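Local coordinates for calmodulin-binding transcription activator 1 (PDB 2CXK), which acts as a transcriptional activator and is represented here by its TIG domain, one piece of a much longer protein, at residues 10-15 / 83-88; 21-26 / 59-64; 40-45 / 69-74. All coordinates share one frame; numbering follows the deposited sequence.

In the fold
The three contacts lie in one helix-free TIG domain and join strands of its mixed sheet. Their centres are 10 to 11 Å apart. Contact 1 pairs strand 11-17, the first of the chain, with strand 84-88, the last, and so ties the two ends of the domain together. Contacts 2 and 3 are nested inside the loop it closes. Their segments alternate along the chain: strands 24-28 and 38-42 come before their partners 56-60 and 67-75. Contact 1 meets contact 2 through strands 11-17 and 24-28, and contact 3 through strands 84-88 and 67-75. H64 and D43 link contacts 2 and 3. Contacts 1 and 2 also touch the second subunit.

Contact 1: residues 10-15 / 83-88; sequences TDYSPE and SVVFEY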
ATOM      1  N   THR A  10       8.844  -1.771  -6.163  1.00 13.25           N
ATOM      2  CA  THR A  10       9.587  -1.076  -5.116  1.00 12.61           C
ATOM      3  C   THR A  10       9.015  -1.367  -3.724  1.00 13.71           C
ATOM      4  O   THR A  10       9.752  -1.394  -2.744  1.00 14.14           O
ATOM      5  CB  THR A  10       9.631   0.453  -5.366  1.00 13.88           C
ATOM      6  OG1 THR A  10       8.321   0.943  -5.665  1.00 15.24           O
ATOM      7  CG2 THR A  10      10.559   0.768  -6.538  1.00 13.05           C
ATOM      8  N   ASP A  11       7.708  -1.603  -3.650  1.00 11.78           N
ATOM      9  CA  ASP A  11       7.046  -1.922  -2.384  1.00 12.43           C
ATOM     10  C   ASP A  11       5.615  -2.372  -2.673  1.00 11.26           C
ATOM     11  O   ASP A  11       5.117  -2.220  -3.787  1.00 10.87           O
ATOM     12  CB  ASP A  11       7.010  -0.695  -1.468  1.00 12.29           C
ATOM     13  CG  ASP A  11       7.202  -1.051   0.000  1.00 14.98           C
ATOM     14  OD1 ASP A  11       6.740  -2.128   0.435  1.00 15.53           O
ATOM     15  OD2 ASP A  11       7.818  -0.246   0.725  1.00 16.51           O
ATOM     16  N   TYR A  12       4.968  -2.949  -1.667  1.00  9.67           N
ATOM     17  CA  TYR A  12       3.593  -3.400  -1.789  1.00 10.19           C
ATOM     18  C   TYR A  12       3.042  -3.564  -0.381  1.00  9.18           C
ATOM     19  O   TYR A  12       3.786  -3.892   0.539  1.00 11.72           O
ATOM     20  CB  TYR A  12       3.504  -4.720  -2.561  1.00  9.85           C
ATOM     21  CG  TYR A  12       4.378  -5.848  -2.051  1.00 11.50           C
ATOM     22  CD1 TYR A  12       5.762  -5.812  -2.208  1.00  9.20           C
ATOM     23  CD2 TYR A  12       3.811  -6.993  -1.488  1.00 10.06           C
ATOM     24  CE1 TYR A  12       6.557  -6.889  -1.831  1.00 12.23           C
ATOM     25  CE2 TYR A  12       4.599  -8.080  -1.108  1.00  9.76           C
ATOM     26  CZ  TYR A  12       5.969  -8.023  -1.286  1.00 10.88           C
ATOM     27  OH  TYR A  12       6.753  -9.112  -0.956  1.00 11.16           O
ATOM     28  N   SER A  13       1.742  -3.340  -0.222  1.00 10.80           N
ATOM     29  CA  SER A  13       1.120  -3.410   1.093  1.00 10.50           C
ATOM     30  C   SER A  13      -0.380  -3.669   0.994  1.00 11.72           C
ATOM     31  O   SER A  13      -1.071  -3.049   0.181  1.00 13.10           O
ATOM     32  CB  SER A  13       1.355  -2.079   1.815  1.00 11.11           C
ATOM     33  OG  SER A  13       0.847  -2.120   3.134  1.00 14.16           O
ATOM     34  N   PRO A  14      -0.907  -4.603   1.809  1.00 13.32           N
ATOM     35  CA  PRO A  14      -0.170  -5.406   2.788  1.00 12.50           C
ATOM     36  C   PRO A  14       0.571  -6.511   2.053  1.00 13.16           C
ATOM     37  O   PRO A  14       0.395  -6.676   0.848  1.00 13.12           O
ATOM     38  CB  PRO A  14      -1.277  -5.963   3.675  1.00 12.15           C
ATOM     39  CG  PRO A  14      -2.382  -6.192   2.688  1.00 11.42           C
ATOM     40  CD  PRO A  14      -2.345  -4.931   1.842  1.00 12.35           C
ATOM     41  N   GLU A  15       1.373  -7.277   2.783  1.00 12.27           N
ATOM     42  CA  GLU A  15       2.144  -8.375   2.204  1.00 15.69           C
ATOM     43  C   GLU A  15       1.446  -9.720   2.369  1.00 13.38           C
ATOM     44  O   GLU A  15       1.998 -10.752   1.999  1.00 12.34           O
ATOM     45  CB  GLU A  15       3.508  -8.454   2.883  1.00 19.43           C
ATOM     46  CG  GLU A  15       3.408  -8.316   4.399  1.00 27.55           C
ATOM     47  CD  GLU A  15       4.723  -8.553   5.106  1.00 32.87           C
ATOM     48  OE1 GLU A  15       5.772  -8.094   4.592  1.00 36.16           O
ATOM     49  OE2 GLU A  15       4.704  -9.189   6.185  1.00 34.71           O
ATOM     50  N   SER A  83       9.033 -10.987  -9.445  1.00 13.75           N
ATOM     51  CA  SER A  83       8.027 -11.623  -8.592  1.00 13.95           C
ATOM     52  C   SER A  83       8.403 -11.308  -7.149  1.00 14.16           C
ATOM     53  O   SER A  83       9.584 -11.328  -6.808  1.00 15.56           O
ATOM     54  CB  SER A  83       8.038 -13.145  -8.756  1.00 17.08           C
ATOM     55  OG  SER A  83       7.750 -13.533 -10.087  1.00 22.25           O
ATOM     56  N   VAL A  84       7.414 -10.996  -6.316  1.00 13.69           N
ATOM     57  CA  VAL A  84       7.671 -10.741  -4.900  1.00 13.04           C
ATOM     58  C   VAL A  84       6.779 -11.689  -4.122  1.00 12.68           C
ATOM     59  O   VAL A  84       5.739 -12.123  -4.613  1.00 14.12           O
ATOM     60  CB  VAL A  84       7.361  -9.276  -4.482  1.00 11.79           C
ATOM     61  CG1 VAL A  84       8.311  -8.326  -5.199  1.00 11.90           C
ATOM     62  CG2 VAL A  84       5.911  -8.922  -4.796  1.00 10.17           C
ATOM     63  N   VAL A  85       7.181 -12.017  -2.905  1.00 11.83           N
ATOM     64  CA  VAL A  85       6.397 -12.933  -2.099  1.00 12.22           C
ATOM     65  C   VAL A  85       5.119 -12.321  -1.524  1.00 14.28           C
ATOM     66  O   VAL A  85       5.116 -11.183  -1.051  1.00 14.85           O
ATOM     67  CB  VAL A  85       7.248 -13.482  -0.933  1.00 11.74           C
ATOM     68  CG1 VAL A  85       7.641 -12.340  -0.008  1.00 11.16           C
ATOM     69  CG2 VAL A  85       6.483 -14.550  -0.173  1.00 13.41           C
ATOM     70  N   PHE A  86       4.025 -13.075  -1.589  1.00 13.29           N
ATOM     71  CA  PHE A  86       2.760 -12.631  -1.009  1.00 12.89           C
ATOM     72  C   PHE A  86       2.295 -13.830  -0.205  1.00 13.17           C
ATOM     73  O   PHE A  86       2.339 -14.959  -0.686  1.00 13.44           O
ATOM     74  CB  PHE A  86       1.729 -12.273  -2.080  1.00 11.28           C
ATOM     75  CG  PHE A  86       0.481 -11.621  -1.529  1.00 11.91           C
ATOM     76  CD1 PHE A  86      -0.685 -12.362  -1.339  1.00 11.99           C
ATOM     77  CD2 PHE A  86       0.483 -10.273  -1.175  1.00 12.58           C
ATOM     78  CE1 PHE A  86      -1.837 -11.765  -0.804  1.00 13.75           C
ATOM     79  CE2 PHE A  86      -0.660  -9.665  -0.640  1.00 13.31           C
ATOM     80  CZ  PHE A  86      -1.821 -10.416  -0.456  1.00 13.02           C
ATOM     81  N   GLU A  87       1.842 -13.592   1.015  1.00 13.95           N
ATOM     82  CA  GLU A  87       1.433 -14.697   1.858  1.00 16.12           C
ATOM     83  C   GLU A  87      -0.030 -14.784   2.234  1.00 17.30           C
ATOM     84  O   GLU A  87      -0.641 -13.804   2.645  1.00 17.52           O
ATOM     85  CB  GLU A  87       2.270 -14.697   3.143  1.00 16.41           C
ATOM     86  CG  GLU A  87       1.761 -15.664   4.207  1.00 20.64           C
ATOM     87  CD  GLU A  87       2.724 -15.834   5.370  1.00 23.71           C
ATOM     88  OE1 GLU A  87       3.442 -14.865   5.693  1.00 22.83           O
ATOM     89  OE2 GLU A  87       2.745 -16.937   5.969  1.00 23.18           O
ATOM     90  N   TYR A  88      -0.590 -15.977   2.073  1.00 17.84           N
ATOM     91  CA  TYR A  88      -1.958 -16.222   2.480  1.00 19.32           C
ATOM     92  C   TYR A  88      -1.815 -16.941   3.818  1.00 22.80           C
ATOM     93  O   TYR A  88      -1.264 -18.045   3.893  1.00 21.74           O
ATOM     94  CB  TYR A  88      -2.701 -17.084   1.458  1.00 18.53           C
ATOM     95  CG  TYR A  88      -3.125 -16.304   0.233  1.00 17.30           C
ATOM     96  CD1 TYR A  88      -2.279 -16.173  -0.869  1.00 16.50           C
ATOM     97  CD2 TYR A  88      -4.358 -15.650   0.197  1.00 16.11           C
ATOM     98  CE1 TYR A  88      -2.651 -15.405  -1.975  1.00 17.23           C
ATOM     99  CE2 TYR A  88      -4.735 -14.880  -0.903  1.00 15.99           C
ATOM    100  CZ  TYR A  88      -3.878 -14.762  -1.984  1.00 15.72           C
ATOM    101  OH  TYR A  88      -4.254 -14.009  -3.079  1.00 15.04           O
TER
HETATM  102  O   HOH W   1       4.828 -11.757   2.277  1.00 14.28           O
HETATM  103  O   HOH W   2       3.146 -12.129   6.133  1.00 42.97           O
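CG of Y12 sits between its backbone N and its carbonyl carbon (chi1 53°), and from there the ring reaches out to V84 and V85. CG2 of V84 has the same kind of placement on its own backbone, and it is this methyl that meets the ring. The two side chains approach tip to tip. V84 CG2 stands over one face of Y12, displaced toward the rim, 3.8 Å from the ring centroid. This is a CH-pi contact. At the far end of the ring, Y12 OH donates to V85 O at 2.6 Å. The hydroxyl lies in the carbonyl plane, on a lone pair, with a C=O...OH angle of 137°. V85 O itself lies at the edge of the Y12 ring, near its plane.

Strands 11-17 and 84-88 run parallel here. Pairing of an N-terminal strand with the C-terminal one in this way is familiar from immunoglobulin-like folds such as the TIG domain. The segments close up at E15. E87 N donates to E15 O at 3.0 Å, and the bond is nearly straight at 170°. E15 O also lies over one face of the F86 ring, 3.5 Å from F86 CD2. P14 follows a cis peptide bond. Its carbonyl meets the ring edge, with P14 O 3.5 Å from F86 CE2. P14 O is buried and has no hydrogen-bond partner in the model.

Water takes part on the side of the glutamates. One molecule donates to E15 O at 3.0 Å and weakly to V85 O. Another donates to E87 OE1 at 2.8 Å and weakly to E15 OE2, so it bridges two carboxylates that are probably both negative. The F86 ring meets F42 edge-to-face. Beside the contact, D11 forms a salt bridge with K24 of the second subunit.

Contact 2: residues 21-26 / 59-64; sequences GGVKVL and CYCPAH. With SO4 (sulfate ion), chain F.
This contact is an antiparallel strand pair of the immunoglobulin-like TIG fold, in which V25 faces C59 and K24 faces Y60. The touching parts run 159° apart. V25 and C59 form the hydrogen-bonded pair. V25 N donates to C59 O at 2.8 Å, and C59 N returns a bond to V25 O at 3.1 Å. Further along, C61 N donates to V23 O at 3.0 Å. G22 N donates to C61 O at 2.8 Å. G21 and G22 have positive phi, which favours glycine, and G21 sits too close to P62 O for a side chain. CA of G21 makes a CA-H...O contact with P62 O.

SG of C61 lies between its own backbone N and carbonyl carbon (chi1 73°). There V23 N gives C61 SG a weak hydrogen bond of 3.7 Å, and the sulfur packs on V23 CB. V25 CG2 meets C61 CB, and V25 CB meets C59 SG, so these apolar groups gather on one side of the pair.

K24 and Y60 are on the opposite face. Their side chains cross obliquely, with K24 CB 3.8 Å from Y60 CD1. A bend at chi3 (64°) sets K24 CE, from which NZ meets a sulfate ion, probably from the crystallisation liquor. K24 NZ donates to sulfate O1 at 2.7 Å, and Y60 OH donates to sulfate O3 at 2.6 Å. Sulfate O3 lies in the plane of the phenol ring, at its edge. K24 NZ also bonds Y12 O of the second subunit.

Strand 24-28 lies between strands 11-17 and 56-60, and strand 56-60 continues the sheet to strand 45-53. C59 and C61 reach F42 of strand 38-42, while P62 O accepts a hydrogen bond from Y88 OH of strand 84-88.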
ATOM      1  N   GLY A  21      -9.234 -14.125   0.474  1.00 14.64           N
ATOM      2  CA  GLY A  21      -8.800 -13.036  -0.387  1.00 14.22           C
ATOM      3  C   GLY A  21      -9.687 -11.811  -0.209  1.00 13.49           C
ATOM      4  O   GLY A  21     -10.234 -11.598   0.864  1.00 14.41           O
ATOM      5  N   GLY A  22      -9.828 -11.006  -1.255  1.00 12.49           N
ATOM      6  CA  GLY A  22     -10.671  -9.824  -1.154  1.00 10.85           C
ATOM      7  C   GLY A  22     -10.060  -8.701  -0.330  1.00 11.77           C
ATOM      8  O   GLY A  22     -10.769  -7.956   0.354  1.00 10.33           O
ATOM      9  N   VAL A  23      -8.739  -8.583  -0.384  1.00 11.89           N
ATOM     10  CA  VAL A  23      -8.038  -7.530   0.340  1.00 11.39           C
ATOM     11  C   VAL A  23      -7.352  -6.599  -0.660  1.00 11.76           C
ATOM     12  O   VAL A  23      -6.687  -7.060  -1.584  1.00  9.17           O
ATOM     13  CB  VAL A  23      -6.946  -8.112   1.273  1.00 13.36           C
ATOM     14  CG1 VAL A  23      -6.281  -6.992   2.051  1.00 14.31           C
ATOM     15  CG2 VAL A  23      -7.548  -9.137   2.206  1.00 14.71           C
ATOM     16  N   LYS A  24      -7.513  -5.289  -0.484  1.00  9.98           N
ATOM     17  CA  LYS A  24      -6.860  -4.346  -1.382  1.00 10.07           C
ATOM     18  C   LYS A  24      -5.344  -4.402  -1.188  1.00  8.80           C
ATOM     19  O   LYS A  24      -4.846  -4.434  -0.060  1.00 10.09           O
ATOM     20  CB  LYS A  24      -7.326  -2.910  -1.112  1.00 10.27           C
ATOM     21  CG  LYS A  24      -6.571  -1.884  -1.947  1.00 12.57           C
ATOM     22  CD  LYS A  24      -7.035  -0.482  -1.645  1.00 15.46           C
ATOM     23  CE  LYS A  24      -6.718  -0.104  -0.209  1.00 15.89           C
ATOM     24  NZ  LYS A  24      -7.353   1.188   0.143  1.00 18.30           N
ATOM     25  N   VAL A  25      -4.610  -4.413  -2.293  1.00  8.88           N
ATOM     26  CA  VAL A  25      -3.159  -4.428  -2.232  1.00  6.79           C
ATOM     27  C   VAL A  25      -2.650  -3.303  -3.128  1.00  8.31           C
ATOM     28  O   VAL A  25      -3.118  -3.144  -4.260  1.00  8.07           O
ATOM     29  CB  VAL A  25      -2.574  -5.776  -2.735  1.00  8.59           C
ATOM     30  CG1 VAL A  25      -1.050  -5.750  -2.648  1.00  7.81           C
ATOM     31  CG2 VAL A  25      -3.118  -6.933  -1.896  1.00  9.31           C
ATOM     32  N   LEU A  26      -1.740  -2.487  -2.606  1.00  7.64           N
ATOM     33  CA  LEU A  26      -1.149  -1.419  -3.405  1.00  8.33           C
ATOM     34  C   LEU A  26       0.231  -1.938  -3.776  1.00  7.87           C
ATOM     35  O   LEU A  26       0.911  -2.538  -2.947  1.00  8.36           O
ATOM     36  CB  LEU A  26      -1.026  -0.121  -2.593  1.00  6.99           C
ATOM     37  CG  LEU A  26      -2.354   0.547  -2.234  1.00  8.56           C
ATOM     38  CD1 LEU A  26      -2.098   1.877  -1.543  1.00 10.89           C
ATOM     39  CD2 LEU A  26      -3.175   0.768  -3.510  1.00 11.17           C
ATOM     40  N   CYS A  59      -5.138  -3.356  -6.606  1.00 10.77           N
ATOM     41  CA  CYS A  59      -5.903  -4.528  -7.011  1.00 10.07           C
ATOM     42  C   CYS A  59      -6.471  -5.134  -5.738  1.00 10.66           C
ATOM     43  O   CYS A  59      -6.086  -4.744  -4.643  1.00 10.72           O
ATOM     44  CB  CYS A  59      -5.013  -5.546  -7.735  1.00 10.35           C
ATOM     45  SG  CYS A  59      -3.804  -6.424  -6.694  1.00 11.11           S
ATOM     46  N   TYR A  60      -7.408  -6.058  -5.889  1.00 10.40           N
ATOM     47  CA  TYR A  60      -7.999  -6.750  -4.749  1.00  9.54           C
ATOM     48  C   TYR A  60      -7.568  -8.200  -4.954  1.00 10.31           C
ATOM     49  O   TYR A  60      -7.925  -8.830  -5.951  1.00 10.75           O
ATOM     50  CB  TYR A  60      -9.515  -6.581  -4.784  1.00 10.42           C
ATOM     51  CG  TYR A  60      -9.909  -5.114  -4.827  1.00  8.93           C
ATOM     52  CD1 TYR A  60      -9.712  -4.284  -3.720  1.00 11.24           C
ATOM     53  CD2 TYR A  60     -10.434  -4.546  -5.988  1.00 10.83           C
ATOM     54  CE1 TYR A  60     -10.036  -2.925  -3.772  1.00 11.64           C
ATOM     55  CE2 TYR A  60     -10.756  -3.194  -6.049  1.00 12.33           C
ATOM     56  CZ  TYR A  60     -10.560  -2.392  -4.937  1.00 12.99           C
ATOM     57  OH  TYR A  60     -10.923  -1.069  -4.991  1.00 13.34           O
ATOM     58  N   CYS A  61      -6.781  -8.724  -4.023  1.00 11.04           N
ATOM     59  CA  CYS A  61      -6.259 -10.072  -4.191  1.00 11.36           C
ATOM     60  C   CYS A  61      -7.340 -11.133  -4.261  1.00 11.72           C
ATOM     61  O   CYS A  61      -8.429 -10.963  -3.721  1.00 10.55           O
ATOM     62  CB  CYS A  61      -5.244 -10.400  -3.092  1.00 12.23           C
ATOM     63  SG  CYS A  61      -5.916 -10.692  -1.452  1.00 13.58           S
ATOM     64  N   PRO A  62      -7.059 -12.234  -4.971  1.00 11.54           N
ATOM     65  CA  PRO A  62      -8.001 -13.347  -5.129  1.00 12.91           C
ATOM     66  C   PRO A  62      -7.912 -14.300  -3.942  1.00 15.30           C
ATOM     67  O   PRO A  62      -7.027 -14.166  -3.094  1.00 13.60           O
ATOM     68  CB  PRO A  62      -7.535 -13.999  -6.431  1.00 12.55           C
ATOM     69  CG  PRO A  62      -6.046 -13.846  -6.336  1.00 11.03           C
ATOM     70  CD  PRO A  62      -5.886 -12.406  -5.848  1.00 10.03           C
ATOM     71  N   ALA A  63      -8.842 -15.247  -3.868  1.00 16.16           N
ATOM     72  CA  ALA A  63      -8.824 -16.229  -2.790  1.00 16.87           C
ATOM     73  C   ALA A  63      -7.717 -17.218  -3.140  1.00 17.81           C
ATOM     74  O   ALA A  63      -7.412 -17.411  -4.317  1.00 18.18           O
ATOM     75  CB  ALA A  63     -10.170 -16.952  -2.710  1.00 17.05           C
ATOM     76  N   HIS A  64      -7.118 -17.843  -2.134  1.00 16.83           N
ATOM     77  CA  HIS A  64      -6.046 -18.808  -2.380  1.00 20.01           C
ATOM     78  C   HIS A  64      -5.755 -19.596  -1.110  1.00 20.19           C
ATOM     79  O   HIS A  64      -6.006 -19.103  -0.013  1.00 21.21           O
ATOM     80  CB  HIS A  64      -4.781 -18.071  -2.846  1.00 17.51           C
ATOM     81  CG  HIS A  64      -3.727 -18.969  -3.420  1.00 18.76           C
ATOM     82  ND1 HIS A  64      -2.952 -19.805  -2.644  1.00 18.51           N
ATOM     83  CD2 HIS A  64      -3.334 -19.176  -4.702  1.00 17.49           C
ATOM     84  CE1 HIS A  64      -2.131 -20.489  -3.421  1.00 16.49           C
ATOM     85  NE2 HIS A  64      -2.343 -20.126  -4.675  1.00 18.84           N
TER
HETATM   86  S   SO4 F1006     -11.068   0.411  -1.384  0.50109.71           S
HETATM   87  O1  SO4 F1006      -9.788   1.179  -1.100  0.50 83.28           O
HETATM   88  O2  SO4 F1006     -12.230   1.267  -0.904  0.50 84.57           O
HETATM   89  O3  SO4 F1006     -11.183   0.364  -2.801  0.50 55.20           O
HETATM   90  O4  SO4 F1006     -11.039  -0.720  -0.525  0.50 57.47           O

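Contact 3: residues 40-45 / 69-74; sequences CLFDQI and VTLQVA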
ATOM      1  N   CYS A  40      -2.630  -7.989 -11.952  1.00 12.67           N
ATOM      2  CA  CYS A  40      -1.692  -8.538 -10.988  1.00 13.51           C
ATOM      3  C   CYS A  40      -1.957 -10.025 -10.929  1.00 12.31           C
ATOM      4  O   CYS A  40      -3.108 -10.462 -10.929  1.00 13.17           O
ATOM      5  CB  CYS A  40      -1.885  -7.913  -9.602  1.00 11.12           C
ATOM      6  SG  CYS A  40      -1.399  -6.170  -9.536  1.00 14.83           S
ATOM      7  N   LEU A  41      -0.888 -10.802 -10.892  1.00 13.22           N
ATOM      8  CA  LEU A  41      -1.025 -12.248 -10.848  1.00 13.97           C
ATOM      9  C   LEU A  41      -0.518 -12.779  -9.522  1.00 12.39           C
ATOM     10  O   LEU A  41       0.635 -12.547  -9.157  1.00 11.80           O
ATOM     11  CB  LEU A  41      -0.223 -12.892 -11.984  1.00 16.21           C
ATOM     12  CG  LEU A  41      -0.367 -12.298 -13.390  1.00 21.66           C
ATOM     13  CD1 LEU A  41       0.415 -13.150 -14.378  1.00 24.43           C
ATOM     14  CD2 LEU A  41      -1.820 -12.244 -13.792  1.00 21.38           C
ATOM     15  N   PHE A  42      -1.396 -13.467  -8.799  1.00 13.47           N
ATOM     16  CA  PHE A  42      -1.056 -14.083  -7.520  1.00 13.07           C
ATOM     17  C   PHE A  42      -1.027 -15.579  -7.821  1.00 15.66           C
ATOM     18  O   PHE A  42      -2.068 -16.168  -8.103  1.00 15.28           O
ATOM     19  CB  PHE A  42      -2.130 -13.794  -6.468  1.00 12.78           C
ATOM     20  CG  PHE A  42      -2.233 -12.344  -6.076  1.00 10.80           C
ATOM     21  CD1 PHE A  42      -2.825 -11.418  -6.923  1.00  9.80           C
ATOM     22  CD2 PHE A  42      -1.745 -11.909  -4.842  1.00 12.14           C
ATOM     23  CE1 PHE A  42      -2.936 -10.072  -6.549  1.00  9.29           C
ATOM     24  CE2 PHE A  42      -1.850 -10.567  -4.460  1.00 10.62           C
ATOM     25  CZ  PHE A  42      -2.450  -9.650  -5.322  1.00  7.75           C
ATOM     26  N   ASP A  43       0.156 -16.186  -7.766  1.00 17.40           N
ATOM     27  CA  ASP A  43       0.302 -17.605  -8.077  1.00 18.80           C
ATOM     28  C   ASP A  43      -0.381 -17.861  -9.421  1.00 19.61           C
ATOM     29  O   ASP A  43      -1.143 -18.814  -9.579  1.00 17.96           O
ATOM     30  CB  ASP A  43      -0.335 -18.478  -6.983  1.00 19.59           C
ATOM     31  CG  ASP A  43       0.020 -19.961  -7.137  1.00 22.83           C
ATOM     32  OD1 ASP A  43       1.121 -20.248  -7.648  1.00 24.83           O
ATOM     33  OD2 ASP A  43      -0.784 -20.835  -6.740  1.00 22.28           O
ATOM     34  N   GLN A  44      -0.113 -16.981 -10.381  1.00 20.86           N
ATOM     35  CA  GLN A  44      -0.690 -17.078 -11.716  1.00 23.26           C
ATOM     36  C   GLN A  44      -2.189 -16.784 -11.812  1.00 22.65           C
ATOM     37  O   GLN A  44      -2.757 -16.827 -12.905  1.00 22.03           O
ATOM     38  CB  GLN A  44      -0.389 -18.454 -12.327  1.00 26.35           C
ATOM     39  CG  GLN A  44       1.102 -18.749 -12.407  1.00 29.82           C
ATOM     40  CD  GLN A  44       1.878 -17.633 -13.092  1.00 33.14           C
ATOM     41  OE1 GLN A  44       3.000 -17.305 -12.699  1.00 34.55           O
ATOM     42  NE2 GLN A  44       1.284 -17.049 -14.130  1.00 34.26           N
ATOM     43  N   ILE A  45      -2.843 -16.501 -10.687  1.00 20.17           N
ATOM     44  CA  ILE A  45      -4.269 -16.170 -10.736  1.00 17.84           C
ATOM     45  C   ILE A  45      -4.351 -14.670 -10.985  1.00 16.99           C
ATOM     46  O   ILE A  45      -3.880 -13.872 -10.175  1.00 15.15           O
ATOM     47  CB  ILE A  45      -5.001 -16.470  -9.421  1.00 18.33           C
ATOM     48  CG1 ILE A  45      -4.956 -17.964  -9.110  1.00 19.11           C
ATOM     49  CG2 ILE A  45      -6.455 -16.003  -9.537  1.00 19.50           C
ATOM     50  CD1 ILE A  45      -5.652 -18.330  -7.811  1.00 23.15           C
ATOM     51  N   VAL A  69       3.037 -17.289  -2.172  1.00 18.94           N
ATOM     52  CA  VAL A  69       2.815 -17.303  -3.611  1.00 16.09           C
ATOM     53  C   VAL A  69       3.554 -16.158  -4.272  1.00 15.88           C
ATOM     54  O   VAL A  69       4.007 -15.231  -3.608  1.00 16.32           O
ATOM     55  CB  VAL A  69       1.312 -17.170  -3.961  1.00 18.18           C
ATOM     56  CG1 VAL A  69       0.524 -18.300  -3.328  1.00 18.30           C
ATOM     57  CG2 VAL A  69       0.780 -15.821  -3.485  1.00 17.23           C
ATOM     58  N   THR A  70       3.670 -16.227  -5.590  1.00 14.00           N
ATOM     59  CA  THR A  70       4.321 -15.178  -6.359  1.00 13.83           C
ATOM     60  C   THR A  70       3.304 -14.080  -6.641  1.00 13.44           C
ATOM     61  O   THR A  70       2.122 -14.362  -6.838  1.00 13.76           O
ATOM     62  CB  THR A  70       4.798 -15.703  -7.718  1.00 16.53           C
ATOM     63  OG1 THR A  70       3.708 -16.382  -8.356  1.00 16.98           O
ATOM     64  CG2 THR A  70       5.968 -16.653  -7.559  1.00 15.64           C
ATOM     65  N   LEU A  71       3.767 -12.832  -6.641  1.00 12.13           N
ATOM     66  CA  LEU A  71       2.920 -11.689  -6.959  1.00 11.46           C
ATOM     67  C   LEU A  71       3.669 -10.965  -8.073  1.00 12.94           C
ATOM     68  O   LEU A  71       4.820 -10.562  -7.893  1.00 11.94           O
ATOM     69  CB  LEU A  71       2.743 -10.767  -5.741  1.00  7.97           C
ATOM     70  CG  LEU A  71       2.039  -9.429  -6.018  1.00 11.28           C
ATOM     71  CD1 LEU A  71       0.715  -9.665  -6.756  1.00  8.31           C
ATOM     72  CD2 LEU A  71       1.797  -8.701  -4.693  1.00 12.26           C
ATOM     73  N   GLN A  72       3.028 -10.829  -9.231  1.00 14.73           N
ATOM     74  CA  GLN A  72       3.652 -10.165 -10.376  1.00 14.11           C
ATOM     75  C   GLN A  72       2.710  -9.142 -11.003  1.00 14.46           C
ATOM     76  O   GLN A  72       1.490  -9.265 -10.895  1.00 14.56           O
ATOM     77  CB  GLN A  72       4.012 -11.198 -11.448  1.00 15.64           C
ATOM     78  CG  GLN A  72       4.880 -12.353 -10.974  1.00 16.37           C
ATOM     79  CD  GLN A  72       4.948 -13.465 -12.005  1.00 18.63           C
ATOM     80  OE1 GLN A  72       5.881 -13.532 -12.811  1.00 21.20           O
ATOM     81  NE2 GLN A  72       3.948 -14.334 -11.996  1.00 16.90           N
ATOM     82  N   VAL A  73       3.282  -8.134 -11.653  1.00 11.83           N
ATOM     83  CA  VAL A  73       2.495  -7.112 -12.340  1.00 11.27           C
ATOM     84  C   VAL A  73       2.589  -7.393 -13.844  1.00 13.16           C
ATOM     85  O   VAL A  73       3.668  -7.690 -14.354  1.00 13.89           O
ATOM     86  CB  VAL A  73       3.039  -5.695 -12.073  1.00  9.75           C
ATOM     87  CG1 VAL A  73       2.274  -4.678 -12.895  1.00  9.51           C
ATOM     88  CG2 VAL A  73       2.923  -5.369 -10.601  1.00 11.14           C
ATOM     89  N   ALA A  74       1.460  -7.312 -14.540  1.00 10.79           N
ATOM     90  CA  ALA A  74       1.424  -7.551 -15.980  1.00 13.90           C
ATOM     91  C   ALA A  74       0.680  -6.425 -16.691  1.00 15.38           C
ATOM     92  O   ALA A  74      -0.129  -5.722 -16.085  1.00 15.31           O
ATOM     93  CB  ALA A  74       0.737  -8.876 -16.268  1.00 13.01           C
TER
HETATM   94  O   HOH W   3       2.112 -14.777  -9.875  1.00 12.87           O
HETATM   95  O   HOH W   4       3.239 -19.142  -6.266  1.00 18.65           O
HETATM   96  O   HOH W   5       3.926 -18.304 -10.173  1.00 27.07           O
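V69 meets D43 where strand 38-42 enters its turn. The two side chains cross at about a right angle, with V69 CB 3.7 Å from D43 CB. T70 comes next. T70 O accepts from D43 N at 2.8 Å, while T70 N and D43 OD1 share a water. T70 OG1 is bonded to two other waters.

L71 turns to the other face. Its CG is anti to the backbone N (chi1 171°), and the side chain lies alongside F42, pointing the same way. L71 CD1 sits over the centre of the F42 ring, 3.5 Å from the centroid and 13° off the normal. This is a CH-pi contact. L71 CD1 also packs on C40 CB.

Q72 pairs with L41 in both directions. Q72 N donates to L41 O at 2.9 Å, and L41 N donates to Q72 O at 2.8 Å. The Q72 side chain extends to Q44, which sits in the type I' turn from F42 to I45. Q72 NE2 gives Q44 OE1 a weak bond of 3.2 Å, with the amide planes 79° apart. V73 then faces C40 in a non-hydrogen-bonded antiparallel pair of the TIG domain sheet.

The chemistry divides the contact. C40, F42, L71 and V73 turn one apolar face inward, where F42 also meets V47. Across the sheet, one water joins L41 O, Q44 N, T70 OG1 and Q72 NE2, adding to the direct D43 and weak Q72 bonds between the turn and strand 67-75. D43 OD2 accepts from H64 NE2, which may favour a charged carboxylate there.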